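TtuA PH0300 (Pyrococcus horikoshii, PDB 5MKO) uses ATP and a [4Fe-4S] cluster to 2-thiolate 5-methyluridine 54 in the T loop of tRNAs, a modification that stabilises them against heat. Local coordinates at residues E78-N83 / H109-K114; D152-G157 / K191-V196. All coordinates share one frame; numbering follows the deposited sequence.

Contact 1 (E78-N83 / H109-K114); sequences ECLHIN and HIVRIK. With AMP (adenosine monophosphate), chain C.
With CG anti to its carbonyl carbon (chi1 -52°), His109 swings its imidazole back beside its own backbone N, and ring and amide together grip Cys79 O. His109 N lies 2.8 Å from Cys79 O, and His109 ND1 donates to the same Cys79 O at 3.1 Å. The two donors reach this oxygen from opposite faces of its carbonyl plane, and the ND1 bond, with Cys79 O in the plane of the imidazole, favours this rotation of the ring. The setting is the parallel pair 78-83 and 109-112 of a beta-alpha-beta crossover in the PP-loop (ATP pyrophosphatase) fold, with helix 90-104 as the connection. Beyond the ring, the backbone hydrogen bonds of the parallel pair continue from His81 N to His109 O and finish with Ile113 N on Asn83 O, so the bonding runs into the first turn of helix 113-116. On the face of the sheet that carries Leu80 and Ile82, Leu80 CD1 meets Val111 CG2 at 3.7 Å. Ile82 CG2 touches Ile113 CG2, the two side chains crossing at about a right angle; helix 132-148 covers this layer through Ile141. On the other face Arg112 CG lies against Asn83 CB, while the Arg112 guanidinium, with Ile110 CG2 over one face, forms a salt bridge with Glu94 of helix 90-104. Strand 78-83 also reads the adenine of AMP through its backbone at Ile82, an ATP-binding residue: Ile82 N donates to AMP N1 at 2.9 Å, and AMP N6 returns a bond to Ile82 O at 2.8 Å.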
# COMPACT_ATOMS: atom_id res chain seq x y z
N GLU A 78 14.31 29.94 -13.10
CA GLU A 78 15.08 29.66 -14.31
C GLU A 78 14.87 28.17 -14.56
O GLU A 78 14.55 27.44 -13.63
CB GLU A 78 16.56 30.03 -14.15
CG GLU A 78 16.81 31.50 -14.44
CD GLU A 78 18.20 32.01 -14.12
OE1 GLU A 78 18.35 32.69 -13.08
OE2 GLU A 78 19.13 31.76 -14.92
N CYS A 79 14.94 27.74 -15.82
CA CYS A 79 14.63 26.36 -16.17
C CYS A 79 15.78 25.61 -16.82
O CYS A 79 16.56 26.19 -17.57
CB CYS A 79 13.38 26.31 -17.03
SG CYS A 79 11.96 27.20 -16.33
N LEU A 80 15.86 24.30 -16.54
CA LEU A 80 16.85 23.42 -17.14
C LEU A 80 16.20 22.26 -17.86
O LEU A 80 15.39 21.55 -17.27
CB LEU A 80 17.92 22.93 -16.13
CG LEU A 80 18.91 21.85 -16.64
CD1 LEU A 80 19.88 22.40 -17.66
CD2 LEU A 80 19.66 21.21 -15.51
N HIS A 81 16.57 22.05 -19.12
CA HIS A 81 16.13 20.91 -19.89
C HIS A 81 17.35 20.08 -20.24
O HIS A 81 18.34 20.62 -20.74
CB HIS A 81 15.34 21.30 -21.15
CG HIS A 81 14.99 20.12 -21.99
ND1 HIS A 81 14.02 19.21 -21.60
CD2 HIS A 81 15.55 19.69 -23.15
CE1 HIS A 81 14.01 18.27 -22.53
NE2 HIS A 81 14.91 18.51 -23.48
N ILE A 82 17.28 18.78 -19.96
CA ILE A 82 18.37 17.86 -20.28
C ILE A 82 17.95 17.00 -21.47
O ILE A 82 16.98 16.26 -21.38
CB ILE A 82 18.87 17.02 -19.06
CG1 ILE A 82 18.99 17.88 -17.77
CG2 ILE A 82 20.20 16.30 -19.40
CD1 ILE A 82 18.94 17.11 -16.48
N ASN A 83 18.65 17.15 -22.60
CA ASN A 83 18.41 16.40 -23.83
C ASN A 83 19.25 15.12 -23.71
O ASN A 83 20.48 15.19 -23.75
CB ASN A 83 18.81 17.23 -25.05
CG ASN A 83 18.50 16.59 -26.38
OD1 ASN A 83 19.08 15.58 -26.77
ND2 ASN A 83 17.63 17.23 -27.15
N HIS A 109 17.73 26.92 -19.95
CA HIS A 109 19.08 26.42 -20.18
C HIS A 109 18.96 24.98 -20.65
O HIS A 109 18.19 24.21 -20.08
CB HIS A 109 19.93 26.50 -18.90
CG HIS A 109 19.95 27.85 -18.26
ND1 HIS A 109 18.84 28.29 -17.56
CD2 HIS A 109 20.91 28.80 -18.19
CE1 HIS A 109 19.15 29.49 -17.10
NE2 HIS A 109 20.39 29.83 -17.42
N ILE A 110 19.68 24.63 -21.71
CA ILE A 110 19.63 23.30 -22.31
C ILE A 110 20.99 22.63 -22.24
O ILE A 110 21.99 23.23 -22.62
CB ILE A 110 19.06 23.36 -23.76
CG1 ILE A 110 17.60 23.88 -23.77
CG2 ILE A 110 19.18 22.00 -24.47
CD1 ILE A 110 17.12 24.41 -25.10
N VAL A 111 21.02 21.38 -21.74
CA VAL A 111 22.21 20.53 -21.64
C VAL A 111 21.98 19.28 -22.51
O VAL A 111 21.05 18.51 -22.26
CB VAL A 111 22.58 20.19 -20.17
CG1 VAL A 111 23.68 19.13 -20.10
CG2 VAL A 111 23.00 21.44 -19.40
N ARG A 112 22.81 19.10 -23.55
CA ARG A 112 22.72 17.97 -24.47
C ARG A 112 23.81 16.96 -24.09
O ARG A 112 25.00 17.24 -24.27
CB ARG A 112 22.85 18.44 -25.94
CG ARG A 112 21.70 19.35 -26.39
CD ARG A 112 21.88 19.85 -27.81
NE ARG A 112 20.81 20.76 -28.23
CZ ARG A 112 20.85 22.08 -28.08
NH1 ARG A 112 21.90 22.67 -27.51
NH2 ARG A 112 19.83 22.83 -28.50
N ILE A 113 23.40 15.79 -23.53
CA ILE A 113 24.33 14.75 -23.05
C ILE A 113 25.19 14.16 -24.19
O ILE A 113 26.30 13.71 -23.91
CB ILE A 113 23.66 13.64 -22.17
CG1 ILE A 113 22.90 12.59 -23.01
CG2 ILE A 113 22.77 14.21 -21.07
CD1 ILE A 113 22.99 11.17 -22.44
N LYS A 114 24.69 14.16 -25.46
CA LYS A 114 25.46 13.64 -26.61
C LYS A 114 26.62 14.56 -26.94
O LYS A 114 27.63 14.11 -27.49
CB LYS A 114 24.56 13.39 -27.84
CG LYS A 114 25.11 12.33 -28.78
CD LYS A 114 24.19 12.05 -29.95
CE LYS A 114 24.84 11.13 -30.96
NZ LYS A 114 23.90 10.77 -32.07
P AMP C . 10.86 11.36 -14.04
O1P AMP C . 10.96 11.20 -15.58
O2P AMP C . 9.39 11.16 -13.58
O3P AMP C . 11.86 10.55 -13.28
O5' AMP C . 11.18 12.88 -13.75
C5' AMP C . 11.00 13.53 -12.48
C4' AMP C . 11.19 15.01 -12.69
O4' AMP C . 12.50 15.25 -13.24
C3' AMP C . 10.23 15.64 -13.67
O3' AMP C . 8.99 15.95 -13.04
C2' AMP C . 11.02 16.87 -14.13
O2' AMP C . 10.92 17.91 -13.17
C1' AMP C . 12.45 16.33 -14.16
N9 AMP C . 12.94 15.88 -15.46
C8 AMP C . 12.69 14.67 -16.06
N7 AMP C . 13.26 14.53 -17.23
C5 AMP C . 13.94 15.72 -17.42
C6 AMP C . 14.74 16.21 -18.47
N6 AMP C . 14.94 15.55 -19.62
N1 AMP C . 15.29 17.44 -18.33
C2 AMP C . 15.04 18.13 -17.22
N3 AMP C . 14.28 17.79 -16.17
C4 AMP C . 13.75 16.56 -16.33

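Contact 2 (D152-G157 / K191-V196). With AMP (adenosine monophosphate), chain C.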
# COMPACT_ATOMS: atom_id res chain seq x y z
N ASP A 152 19.66 28.30 -5.41
CA ASP A 152 19.29 27.99 -4.03
C ASP A 152 18.44 26.74 -3.87
O ASP A 152 18.50 26.10 -2.81
CB ASP A 152 18.60 29.21 -3.40
CG ASP A 152 19.53 30.40 -3.27
OD1 ASP A 152 20.50 30.30 -2.48
OD2 ASP A 152 19.30 31.41 -3.96
N ALA A 153 17.66 26.38 -4.90
CA ALA A 153 16.78 25.21 -4.88
C ALA A 153 16.49 24.65 -6.27
O ALA A 153 16.56 25.39 -7.26
CB ALA A 153 15.47 25.58 -4.21
N ILE A 154 16.15 23.35 -6.34
CA ILE A 154 15.73 22.64 -7.55
C ILE A 154 14.28 22.24 -7.32
O ILE A 154 13.97 21.70 -6.26
CB ILE A 154 16.57 21.39 -7.95
CG1 ILE A 154 18.09 21.64 -7.90
CG2 ILE A 154 16.14 20.87 -9.33
CD1 ILE A 154 18.98 20.39 -8.02
N ALA A 155 13.39 22.52 -8.28
CA ALA A 155 11.99 22.14 -8.18
C ALA A 155 11.66 21.17 -9.31
O ALA A 155 12.02 21.41 -10.47
CB ALA A 155 11.10 23.37 -8.24
N THR A 156 11.04 20.04 -8.96
CA THR A 156 10.64 19.01 -9.91
C THR A 156 9.12 18.97 -10.04
O THR A 156 8.42 19.58 -9.23
CB THR A 156 11.29 17.65 -9.59
OG1 THR A 156 10.96 17.24 -8.27
CG2 THR A 156 12.80 17.66 -9.81
N GLY A 157 8.63 18.27 -11.06
CA GLY A 157 7.21 18.16 -11.38
C GLY A 157 6.40 17.09 -10.66
O GLY A 157 5.21 16.96 -10.95
N LYS A 191 27.24 19.56 -1.28
CA LYS A 191 27.13 19.92 -2.70
C LYS A 191 25.80 19.45 -3.34
O LYS A 191 25.59 19.67 -4.54
CB LYS A 191 28.37 19.43 -3.47
CG LYS A 191 29.61 20.22 -3.11
CD LYS A 191 30.86 19.71 -3.78
CE LYS A 191 32.04 20.51 -3.31
NZ LYS A 191 33.24 20.26 -4.16
N PHE A 192 24.91 18.84 -2.53
CA PHE A 192 23.57 18.42 -2.94
C PHE A 192 22.63 19.58 -2.67
O PHE A 192 22.35 19.87 -1.51
CB PHE A 192 23.09 17.20 -2.13
CG PHE A 192 23.55 15.82 -2.55
CD1 PHE A 192 23.44 15.40 -3.87
CD2 PHE A 192 23.97 14.90 -1.60
CE1 PHE A 192 23.82 14.11 -4.25
CE2 PHE A 192 24.34 13.60 -1.97
CZ PHE A 192 24.27 13.22 -3.29
N ILE A 193 22.16 20.24 -3.73
CA ILE A 193 21.22 21.37 -3.66
C ILE A 193 19.84 20.88 -3.15
O ILE A 193 19.48 19.72 -3.36
CB ILE A 193 21.14 22.10 -5.05
CG1 ILE A 193 22.55 22.55 -5.56
CG2 ILE A 193 20.13 23.26 -5.09
CD1 ILE A 193 23.41 23.47 -4.64
N LYS A 194 19.11 21.76 -2.44
CA LYS A 194 17.78 21.49 -1.91
C LYS A 194 16.84 21.19 -3.08
O LYS A 194 16.76 21.98 -4.03
CB LYS A 194 17.27 22.70 -1.10
CG LYS A 194 15.80 22.58 -0.67
CD LYS A 194 15.36 23.74 0.21
CE LYS A 194 14.82 24.92 -0.57
NZ LYS A 194 14.34 26.01 0.32
N LYS A 195 16.17 20.02 -3.03
CA LYS A 195 15.19 19.58 -4.03
C LYS A 195 13.81 19.71 -3.40
O LYS A 195 13.63 19.31 -2.25
CB LYS A 195 15.46 18.14 -4.49
CG LYS A 195 16.48 18.02 -5.61
CD LYS A 195 16.33 16.69 -6.37
CE LYS A 195 17.28 16.50 -7.55
NZ LYS A 195 18.70 16.28 -7.14
N VAL A 196 12.85 20.30 -4.12
CA VAL A 196 11.49 20.49 -3.61
C VAL A 196 10.43 20.02 -4.62
O VAL A 196 10.70 19.97 -5.83
CB VAL A 196 11.19 21.92 -3.09
CG1 VAL A 196 11.92 22.21 -1.78
CG2 VAL A 196 11.49 22.99 -4.14
P AMP C . 10.86 11.36 -14.04
O1P AMP C . 10.96 11.20 -15.58
O2P AMP C . 9.39 11.16 -13.58
O3P AMP C . 11.86 10.55 -13.28
O5' AMP C . 11.18 12.88 -13.75
C5' AMP C . 11.00 13.53 -12.48
C4' AMP C . 11.19 15.01 -12.69
O4' AMP C . 12.50 15.25 -13.24
C3' AMP C . 10.23 15.64 -13.67
O3' AMP C . 8.99 15.95 -13.04
C2' AMP C . 11.02 16.87 -14.13
O2' AMP C . 10.92 17.91 -13.17
C1' AMP C . 12.45 16.33 -14.16
N9 AMP C . 12.94 15.88 -15.46
C8 AMP C . 12.69 14.67 -16.06
N7 AMP C . 13.26 14.53 -17.23
C5 AMP C . 13.94 15.72 -17.42
C6 AMP C . 14.74 16.21 -18.47
N6 AMP C . 14.94 15.55 -19.62
N1 AMP C . 15.29 17.44 -18.33
C2 AMP C . 15.04 18.13 -17.22
N3 AMP C . 14.28 17.79 -16.17
C4 AMP C . 13.75 16.56 -16.33
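Strands 153-155 and 194-196 run parallel, their axes 4.6 Å apart at closest approach and inclined at 27°, with Ile154 beside Lys195 and Ala155 beside Val196. Ile154 uses both of its backbone polar groups: Ile154 N donates to Lys194 O at 2.8 Å, and Ile154 O accepts from Val196 N. Thr156 N then bonds to Val196 O at 3.1 Å, carrying the pairing just past the end of strand 153-155. Among the side chains, Ile154 and Ile193 cross at about a right angle, Ile154 CG1 resting on Ile193 CG2 at 3.8 Å. Ile193 CG2, anti to the backbone N, also touches Ala153 CA. Lys195 CG packs beside Ile154 CB. On the opposite face Ala153 and Ala155 meet Lys194 and Val196. Lys194 bends at chi3 (89°), which brings its CE to 3.8 Å from Ala153 CB, while its ammonium group is held by Glu51 and Leu46 O. Val196 CG2 lies 4.1 Å from Ala155 CB. Just past the C-terminal end of strand 153-155 lies part of the ATP site: Gly157 N donates to AMP O2' at 3.1 Å and more weakly to AMP O3', so one amide faces both ribose hydroxyls. The hydroxyl of Thr156 is turned to His158. In the six-stranded sheet, strand 153-155 lies between 52-56 and 194-196, and strand 185-186 follows antiparallel at the edge; helix 132-148 covers Ile154 and Ile193 through Ala146, and Leu47 of a loop lies against Ala153 and Val196.

In the fold
Contacts 1 and 2 belong to one mixed sheet within the PP-loop family region, and follow in series along the chain, contact 1 closing before contact 2 opens. Their centres are 16 Å apart and their nearest atoms about 7 Å apart, without touching. Strand 52-56 lies between them in the sheet, flanked by 76-83 and 153-155, and helix 132-148 packs against both contacts. AMP bridges them: contact 1 recognises its base and contact 2 its ribose, with Ala56 at the end of strand 52-56 adding a further bond. The ATP-binding site is thus built from strands on both sides of 52-56.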